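PDB 5GZS: GGDEF family protein from Vibrio cholerae, which probably makes cyclic di-GMP as a diguanylate cyclase whose periplasmic portion, the part described here, binds the amino acid arginine as a ligand. Local coordinates for residues 209-214 against 258-263; 316-321 against 372-377. All coordinates share one frame; numbering follows the deposited sequence.

Interaction 1: 209-214 against 258-263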
ATOM      1  N   GLN A 209      19.521 -23.273 -10.940  1.00 27.65           N
ATOM      2  CA  GLN A 209      20.898 -23.721 -11.091  1.00 35.75           C
ATOM      3  C   GLN A 209      21.848 -22.773 -10.381  1.00 35.45           C
ATOM      4  O   GLN A 209      22.781 -23.202  -9.701  1.00 27.27           O
ATOM      5  CB  GLN A 209      21.268 -23.827 -12.571  1.00 57.49           C
ATOM      6  CG  GLN A 209      22.695 -24.288 -12.823  1.00 72.47           C
ATOM      7  CD  GLN A 209      23.439 -23.382 -13.784  1.00 84.82           C
ATOM      8  OE1 GLN A 209      23.206 -22.174 -13.823  1.00 87.26           O
ATOM      9  NE2 GLN A 209      24.342 -23.963 -14.567  1.00 89.58           N
ATOM     10  N   ALA A 210      21.603 -21.478 -10.540  1.00 37.62           N
ATOM     11  CA  ALA A 210      22.433 -20.457  -9.882  1.00 33.30           C
ATOM     12  C   ALA A 210      22.286 -20.640  -8.373  1.00 32.61           C
ATOM     13  O   ALA A 210      23.278 -20.727  -7.660  1.00 25.80           O
ATOM     14  CB  ALA A 210      22.039 -19.066 -10.300  1.00 26.21           C
ATOM     15  N   LEU A 211      21.036 -20.765  -7.923  1.00 25.28           N
ATOM     16  CA  LEU A 211      20.730 -20.945  -6.526  1.00 25.16           C
ATOM     17  C   LEU A 211      21.375 -22.228  -5.999  1.00 37.81           C
ATOM     18  O   LEU A 211      22.020 -22.230  -4.947  1.00 33.13           O
ATOM     19  CB  LEU A 211      19.207 -20.982  -6.291  1.00 34.33           C
ATOM     20  CG  LEU A 211      18.832 -21.245  -4.823  1.00 36.48           C
ATOM     21  CD1 LEU A 211      19.579 -20.299  -3.898  1.00 34.74           C
ATOM     22  CD2 LEU A 211      17.345 -21.122  -4.568  1.00 38.43           C
ATOM     23  N   ARG A 212      21.214 -23.326  -6.720  1.00 29.54           N
ATOM     24  CA  ARG A 212      21.774 -24.573  -6.233  1.00 24.50           C
ATOM     25  C   ARG A 212      23.301 -24.538  -6.201  1.00 39.52           C
ATOM     26  O   ARG A 212      23.935 -25.138  -5.319  1.00 45.81           O
ATOM     27  CB  ARG A 212      21.238 -25.718  -7.058  1.00 23.78           C
ATOM     28  CG  ARG A 212      19.765 -25.898  -6.718  1.00 24.56           C
ATOM     29  CD  ARG A 212      19.025 -26.847  -7.639  1.00 24.94           C
ATOM     30  NE  ARG A 212      17.596 -26.665  -7.408  1.00 35.77           N
ATOM     31  CZ  ARG A 212      16.636 -27.253  -8.108  1.00 37.52           C
ATOM     32  NH1 ARG A 212      16.951 -28.086  -9.088  1.00 32.99           N
ATOM     33  NH2 ARG A 212      15.357 -27.013  -7.818  1.00 36.15           N
ATOM     34  N   GLN A 213      23.900 -23.780  -7.101  1.00 28.14           N
ATOM     35  CA  GLN A 213      25.342 -23.664  -7.079  1.00 30.54           C
ATOM     36  C   GLN A 213      25.766 -22.935  -5.817  1.00 35.20           C
ATOM     37  O   GLN A 213      26.873 -23.135  -5.309  1.00 38.59           O
ATOM     38  CB  GLN A 213      25.868 -22.951  -8.329  1.00 30.86           C
ATOM     39  CG  GLN A 213      27.292 -23.353  -8.670  1.00 45.94           C
ATOM     40  CD  GLN A 213      27.561 -24.863  -8.493  1.00 63.43           C
ATOM     41  OE1 GLN A 213      26.738 -25.719  -8.851  1.00 72.10           O
ATOM     42  NE2 GLN A 213      28.726 -25.186  -7.951  1.00 63.33           N
ATOM     43  N   SER A 214      24.876 -22.101  -5.302  1.00 34.77           N
ATOM     44  CA  SER A 214      25.186 -21.358  -4.097  1.00 36.79           C
ATOM     45  C   SER A 214      25.181 -22.276  -2.891  1.00 40.31           C
ATOM     46  O   SER A 214      25.985 -22.092  -1.953  1.00 27.30           O
ATOM     47  CB  SER A 214      24.193 -20.219  -3.888  1.00 36.06           C
ATOM     48  OG  SER A 214      24.511 -19.134  -4.723  1.00 37.77           O
ATOM     49  N   GLU A 258      12.692 -27.602  -1.406  1.00 42.63           N
ATOM     50  CA  GLU A 258      12.776 -28.304  -2.670  1.00 44.79           C
ATOM     51  C   GLU A 258      13.587 -27.455  -3.641  1.00 47.39           C
ATOM     52  O   GLU A 258      14.472 -27.955  -4.337  1.00 48.27           O
ATOM     53  CB  GLU A 258      11.375 -28.611  -3.205  1.00 37.17           C
ATOM     54  CG  GLU A 258      10.928 -30.039  -2.883  1.00 47.38           C
ATOM     55  CD  GLU A 258       9.461 -30.139  -2.506  1.00 52.18           C
ATOM     56  OE1 GLU A 258       9.096 -31.111  -1.806  1.00 55.49           O
ATOM     57  OE2 GLU A 258       8.687 -29.239  -2.896  1.00 48.19           O
HETATM   58  N   MSE A 259      13.290 -26.162  -3.642  1.00 38.62           N
HETATM   59  CA  MSE A 259      14.058 -25.175  -4.376  1.00 33.54           C
HETATM   60  C   MSE A 259      15.575 -25.344  -4.156  1.00 41.60           C
HETATM   61  O   MSE A 259      16.367 -25.110  -5.062  1.00 50.15           O
HETATM   62  CB  MSE A 259      13.620 -23.759  -3.957  1.00 35.75           C
HETATM   63  CG  MSE A 259      13.810 -22.699  -5.034  1.00 34.60           C
HETATM   64 SE   MSE A 259      12.440 -23.036  -6.409  1.00 69.99          SE
HETATM   65  CE  MSE A 259      11.184 -21.629  -5.981  1.00 93.05           C
ATOM     66  N   LEU A 260      15.985 -25.750  -2.959  1.00 40.53           N
ATOM     67  CA  LEU A 260      17.405 -25.749  -2.633  1.00 37.59           C
ATOM     68  C   LEU A 260      18.006 -27.147  -2.630  1.00 38.59           C
ATOM     69  O   LEU A 260      19.196 -27.319  -2.356  1.00 42.49           O
ATOM     70  CB  LEU A 260      17.644 -25.097  -1.273  1.00 38.51           C
ATOM     71  CG  LEU A 260      17.130 -23.681  -1.044  1.00 36.72           C
ATOM     72  CD1 LEU A 260      16.801 -23.522   0.443  1.00 34.39           C
ATOM     73  CD2 LEU A 260      18.179 -22.670  -1.472  1.00 25.55           C
ATOM     74  N   LEU A 261      17.171 -28.131  -2.936  1.00 39.54           N
ATOM     75  CA  LEU A 261      17.550 -29.538  -2.935  1.00 36.42           C
ATOM     76  C   LEU A 261      18.114 -29.964  -1.604  1.00 42.72           C
ATOM     77  O   LEU A 261      18.992 -30.830  -1.544  1.00 46.14           O
ATOM     78  CB  LEU A 261      18.552 -29.849  -4.037  1.00 40.23           C
ATOM     79  CG  LEU A 261      18.017 -29.835  -5.467  1.00 44.52           C
ATOM     80  CD1 LEU A 261      19.025 -30.558  -6.320  1.00 46.91           C
ATOM     81  CD2 LEU A 261      16.650 -30.494  -5.554  1.00 35.80           C
ATOM     82  N   LEU A 262      17.591 -29.367  -0.536  1.00 34.60           N
ATOM     83  CA  LEU A 262      17.810 -29.880   0.803  1.00 30.27           C
ATOM     84  C   LEU A 262      16.642 -30.757   1.220  1.00 38.29           C
ATOM     85  O   LEU A 262      15.510 -30.554   0.786  1.00 55.66           O
ATOM     86  CB  LEU A 262      17.961 -28.749   1.806  1.00 39.88           C
ATOM     87  CG  LEU A 262      18.840 -27.568   1.442  1.00 33.29           C
ATOM     88  CD1 LEU A 262      18.485 -26.484   2.382  1.00 32.87           C
ATOM     89  CD2 LEU A 262      20.322 -27.932   1.566  1.00 29.84           C
ATOM     90  N   LYS A 263      16.901 -31.699   2.106  1.00 38.18           N
ATOM     91  CA  LYS A 263      15.846 -32.562   2.602  1.00 42.33           C
ATOM     92  C   LYS A 263      15.360 -32.046   3.949  1.00 33.31           C
ATOM     93  O   LYS A 263      16.138 -31.897   4.882  1.00 35.83           O
ATOM     94  CB  LYS A 263      16.346 -34.013   2.709  1.00 44.61           C
ATOM     95  CG  LYS A 263      17.830 -34.140   2.995  1.00 49.97           C
ATOM     96  CD  LYS A 263      18.364 -35.561   2.730  1.00 51.94           C
ATOM     97  CE  LYS A 263      18.235 -35.929   1.268  1.00 60.64           C
ATOM     98  NZ  LYS A 263      19.022 -37.153   0.936  1.00 66.03           N
TER

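Interaction 2: 316-321 against 372-377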
ATOM      1  N   VAL A 316     -10.736  -7.541  17.969  1.00 53.52           N
ATOM      2  CA  VAL A 316     -11.957  -8.303  18.067  1.00 60.28           C
ATOM      3  C   VAL A 316     -12.750  -7.765  19.247  1.00 62.32           C
ATOM      4  O   VAL A 316     -12.199  -7.584  20.337  1.00 62.08           O
ATOM      5  CB  VAL A 316     -11.682  -9.795  18.223  1.00 60.81           C
ATOM      6  CG1 VAL A 316     -12.954 -10.526  18.563  1.00 65.77           C
ATOM      7  CG2 VAL A 316     -11.081 -10.343  16.947  1.00 63.75           C
ATOM      8  N   LYS A 317     -14.031  -7.483  19.009  1.00 59.10           N
ATOM      9  CA  LYS A 317     -14.918  -6.913  20.022  1.00 64.78           C
ATOM     10  C   LYS A 317     -16.212  -7.700  20.121  1.00 74.43           C
ATOM     11  O   LYS A 317     -16.608  -8.366  19.164  1.00 72.95           O
ATOM     12  CB  LYS A 317     -15.252  -5.455  19.697  1.00 66.99           C
ATOM     13  CG  LYS A 317     -16.059  -5.255  18.394  1.00 69.41           C
ATOM     14  CD  LYS A 317     -16.166  -3.777  18.033  1.00 68.45           C
ATOM     15  CE  LYS A 317     -17.141  -3.538  16.894  1.00 71.55           C
ATOM     16  NZ  LYS A 317     -18.540  -3.665  17.337  1.00 66.49           N
ATOM     17  N   ARG A 318     -16.867  -7.612  21.277  1.00 77.67           N
ATOM     18  CA  ARG A 318     -18.217  -8.125  21.431  1.00 71.13           C
ATOM     19  C   ARG A 318     -19.087  -7.470  20.369  1.00 68.50           C
ATOM     20  O   ARG A 318     -18.974  -6.268  20.125  1.00 69.26           O
ATOM     21  CB  ARG A 318     -18.749  -7.845  22.837  1.00 65.21           C
ATOM     22  CG  ARG A 318     -18.795  -9.095  23.671  1.00 65.49           C
ATOM     23  CD  ARG A 318     -18.972  -8.826  25.137  1.00 66.90           C
ATOM     24  NE  ARG A 318     -17.893  -8.029  25.708  1.00 66.77           N
ATOM     25  CZ  ARG A 318     -18.057  -6.785  26.146  1.00 66.79           C
ATOM     26  NH1 ARG A 318     -19.250  -6.216  26.074  1.00 68.80           N
ATOM     27  NH2 ARG A 318     -17.037  -6.115  26.664  1.00 66.36           N
ATOM     28  N   GLU A 319     -19.916  -8.272  19.709  1.00 67.95           N
ATOM     29  CA  GLU A 319     -20.795  -7.797  18.644  1.00 74.94           C
ATOM     30  C   GLU A 319     -21.702  -6.655  19.143  1.00 86.87           C
ATOM     31  O   GLU A 319     -22.109  -6.670  20.297  1.00 74.09           O
ATOM     32  CB  GLU A 319     -21.638  -8.955  18.130  1.00 78.74           C
ATOM     33  CG  GLU A 319     -22.471  -8.636  16.928  1.00 88.47           C
ATOM     34  CD  GLU A 319     -23.418  -9.754  16.542  1.00 96.67           C
ATOM     35  OE1 GLU A 319     -23.094 -10.914  16.842  1.00100.92           O
ATOM     36  OE2 GLU A 319     -24.484  -9.493  15.948  1.00 98.16           O
ATOM     37  N   HIS A 320     -22.016  -5.688  18.280  1.00 91.10           N
ATOM     38  CA  HIS A 320     -22.978  -4.624  18.606  1.00 98.44           C
ATOM     39  C   HIS A 320     -22.485  -3.606  19.643  1.00 76.93           C
ATOM     40  O   HIS A 320     -23.181  -2.646  19.974  1.00 72.75           O
ATOM     41  CB  HIS A 320     -24.306  -5.232  19.067  1.00 98.06           C
ATOM     42  CG  HIS A 320     -25.139  -5.781  17.951  1.00 78.26           C
ATOM     43  ND1 HIS A 320     -24.691  -6.775  17.108  1.00 78.24           N
ATOM     44  CD2 HIS A 320     -26.391  -5.474  17.538  1.00 87.80           C
ATOM     45  CE1 HIS A 320     -25.632  -7.058  16.225  1.00 73.17           C
ATOM     46  NE2 HIS A 320     -26.674  -6.282  16.464  1.00 85.44           N
ATOM     47  N   TYR A 321     -21.279  -3.836  20.143  1.00 74.26           N
ATOM     48  CA  TYR A 321     -20.622  -3.004  21.138  1.00 73.08           C
ATOM     49  C   TYR A 321     -19.822  -1.829  20.565  1.00 77.77           C
ATOM     50  O   TYR A 321     -18.793  -2.030  19.913  1.00 86.74           O
ATOM     51  CB  TYR A 321     -19.688  -3.885  21.969  1.00 67.48           C
ATOM     52  CG  TYR A 321     -18.822  -3.141  22.964  1.00 67.10           C
ATOM     53  CD1 TYR A 321     -19.305  -2.826  24.229  1.00 68.80           C
ATOM     54  CD2 TYR A 321     -17.513  -2.793  22.660  1.00 65.13           C
ATOM     55  CE1 TYR A 321     -18.530  -2.161  25.145  1.00 68.54           C
ATOM     56  CE2 TYR A 321     -16.726  -2.120  23.572  1.00 66.71           C
ATOM     57  CZ  TYR A 321     -17.243  -1.808  24.818  1.00 69.96           C
ATOM     58  OH  TYR A 321     -16.470  -1.143  25.742  1.00 66.47           O
ATOM     59  N   LEU A 372     -15.871 -12.733  25.788  1.00 74.59           N
ATOM     60  CA  LEU A 372     -17.234 -13.251  25.922  1.00 73.79           C
ATOM     61  C   LEU A 372     -17.810 -13.013  27.309  1.00 75.98           C
ATOM     62  O   LEU A 372     -18.984 -12.653  27.444  1.00 71.09           O
ATOM     63  CB  LEU A 372     -17.270 -14.743  25.602  1.00 74.09           C
ATOM     64  CG  LEU A 372     -16.939 -15.079  24.149  1.00 70.54           C
ATOM     65  CD1 LEU A 372     -16.872 -16.586  23.922  1.00 66.83           C
ATOM     66  CD2 LEU A 372     -17.984 -14.435  23.254  1.00 76.67           C
ATOM     67  N   ASN A 373     -16.985 -13.198  28.338  1.00 75.67           N
ATOM     68  CA  ASN A 373     -17.447 -12.986  29.714  1.00 82.53           C
ATOM     69  C   ASN A 373     -17.502 -11.501  30.123  1.00 69.66           C
ATOM     70  O   ASN A 373     -17.758 -11.196  31.284  1.00 71.12           O
ATOM     71  CB  ASN A 373     -16.555 -13.764  30.702  1.00 81.12           C
ATOM     72  CG  ASN A 373     -16.618 -15.288  30.502  1.00 79.78           C
ATOM     73  OD1 ASN A 373     -16.972 -15.783  29.429  1.00 83.79           O
ATOM     74  ND2 ASN A 373     -16.257 -16.031  31.542  1.00 73.11           N
ATOM     75  N   LYS A 374     -17.273 -10.590  29.169  1.00 71.48           N
ATOM     76  CA  LYS A 374     -17.183  -9.137  29.421  1.00 70.16           C
ATOM     77  C   LYS A 374     -16.115  -8.766  30.466  1.00 75.30           C
ATOM     78  O   LYS A 374     -16.135  -7.667  31.033  1.00 73.53           O
ATOM     79  CB  LYS A 374     -18.536  -8.564  29.858  1.00 69.76           C
ATOM     80  CG  LYS A 374     -19.650  -8.703  28.833  1.00 70.67           C
ATOM     81  CD  LYS A 374     -20.989  -8.280  29.424  1.00 77.02           C
ATOM     82  CE  LYS A 374     -22.154  -8.660  28.516  1.00 81.39           C
ATOM     83  NZ  LYS A 374     -22.168  -7.874  27.248  1.00 82.76           N
ATOM     84  N   GLU A 375     -15.202  -9.701  30.724  1.00 71.51           N
ATOM     85  CA  GLU A 375     -13.991  -9.449  31.499  1.00 75.04           C
ATOM     86  C   GLU A 375     -13.186  -8.334  30.843  1.00 74.18           C
ATOM     87  O   GLU A 375     -12.518  -7.539  31.512  1.00 70.26           O
ATOM     88  CB  GLU A 375     -13.139 -10.720  31.573  1.00 81.67           C
ATOM     89  CG  GLU A 375     -13.061 -11.380  32.939  1.00 83.59           C
ATOM     90  CD  GLU A 375     -11.958 -12.410  33.002  1.00 77.44           C
ATOM     91  OE1 GLU A 375     -10.792 -12.000  33.202  1.00 75.98           O
ATOM     92  OE2 GLU A 375     -12.250 -13.619  32.857  1.00 76.52           O
ATOM     93  N   VAL A 376     -13.280  -8.309  29.513  1.00 75.31           N
ATOM     94  CA  VAL A 376     -12.535  -7.413  28.646  1.00 71.52           C
ATOM     95  C   VAL A 376     -13.426  -7.012  27.447  1.00 69.80           C
ATOM     96  O   VAL A 376     -14.438  -7.669  27.162  1.00 66.71           O
ATOM     97  CB  VAL A 376     -11.238  -8.090  28.160  1.00 70.81           C
ATOM     98  CG1 VAL A 376     -11.525  -9.058  27.019  1.00 63.57           C
ATOM     99  CG2 VAL A 376     -10.176  -7.065  27.796  1.00 74.16           C
ATOM    100  N   ASP A 377     -13.060  -5.939  26.751  1.00 67.05           N
ATOM    101  CA  ASP A 377     -13.927  -5.383  25.709  1.00 66.82           C
ATOM    102  C   ASP A 377     -13.397  -5.499  24.283  1.00 66.33           C
ATOM    103  O   ASP A 377     -14.189  -5.528  23.335  1.00 66.59           O
ATOM    104  CB  ASP A 377     -14.203  -3.924  26.008  1.00 63.34           C
ATOM    105  CG  ASP A 377     -14.866  -3.726  27.354  1.00 68.50           C
ATOM    106  OD1 ASP A 377     -16.115  -3.734  27.393  1.00 69.51           O
ATOM    107  OD2 ASP A 377     -14.145  -3.557  28.365  1.00 65.98           O
TER

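Interaction 1: 209-214 against 258-263
The guanidinium of Arg212 has Leu261 over one face and the carbonyl oxygen of Met259 at its edge. Leu261 CG sits 3.7 Å above the plane, displaced from the middle of the group toward its border. The two side chains cross at about a right angle. Leu261 CG also lies 3.8 Å from Arg212 CD, so the leucine packs on the end of the aliphatic chain as well as on the charged group.

At the edge, Arg212 NE donates to Met259 O over 3.1 Å. The bond is nearly straight, with an angle of 166° at the hydrogen. The oxygen is in the guanidinium plane, but the donor stands 43° out of the carbonyl plane. Arg212 NH2 adds a weak bond to Met259 O at 3.5 Å. The arginine chain is extended from CG to NE, which carries NE to the end of helix 248-259.

Helix 248-259 ends here in a Schellman motif, with Leu261 at positive phi. Leu261 N bonds back to Glu258 O. Arg212 thus reaches a carbonyl of the last helical turn, and its positive charge probably suits that C-terminal end.

Beside the polar grip is an apolar patch. Leu211 CG is anti to the backbone N (chi1 177°), which sets the branch against Leu260. Leu211 CD2 lies 3.6 Å from Leu260 CD2 and 3.9 Å from CG of Met259, a selenomethionine in this structure. Helix 421-435 also borders this patch: Leu260 touches Phe430 and Ala433, and Leu211 touches Arg432.

Interaction 2: 316-321 against 372-377
The Arg318 side chain bends at chi3 (-60°), which turns NE off the line of the chain, and the guanidinium turns its edge to Val376 and Asp377. Asp377 CG is anti to its own carbonyl carbon, which brings the carboxylate carbon toward that edge, where OD1 meets it.

Arg318 NH2 holds two acceptors. It forms a salt bridge with Asp377 OD1 at 2.7 Å, and it donates to Val376 O at 3.1 Å. The bond to the carbonyl is straight, at 168°. Both oxygens lie near the guanidinium plane. The carboxylate is tilted 61° to that plane, and its OD1 is met from above the carboxylate plane. Asp377 OD2 has a second partner in Arg336, also by a salt bridge.

Arg318 begins a type II beta turn that ends at Tyr321 and follows on from strand 312-318. That strand pairs antiparallel with strand 378-382 in the mixed sheet of a lobe related to the family 3 solute-binding proteins. The arginine therefore links the turn after one strand to the loop that leads into its neighbour.

Lys374 CG lies over one face of the guanidinium, 3.6 Å from Arg318 NE, and the two chains cross at about a right angle. Lys374 NZ is 3.6 Å from Arg318 NH1. These like charges probably repel, while Asp377 would offset part of the positive charge. Tyr321 comes in obliquely, its ring plane tilted modestly against the carboxylate. Tyr321 OH touches Asp377 OD1 at 3.1 Å but is hydrogen-bonded to Glu335. Lys317 NZ turns away, to Tyr321 O and to a salt bridge with Asp323.

In the fold
From the N terminus, the chain first builds the half that holds the arginine ligand. It then runs along helix 189-218. Interaction 1 closes a loop of 43 residues that takes in strand 226-230 and most of helix 248-259. It ties the long helix to the end of helix 248-259, in the second solute-binding-like half. The chain goes on to strand 312-318. Interaction 2 closes a loop of 50 residues that includes strand 337-340 and helix 344-352, and ties the turn after strand 312-318 to the loop before strand 378-382, its neighbour in another sheet. The loops come in series, neither nested nor crossed. The nearest atoms of interactions 1 and 2 are about 34 Å apart.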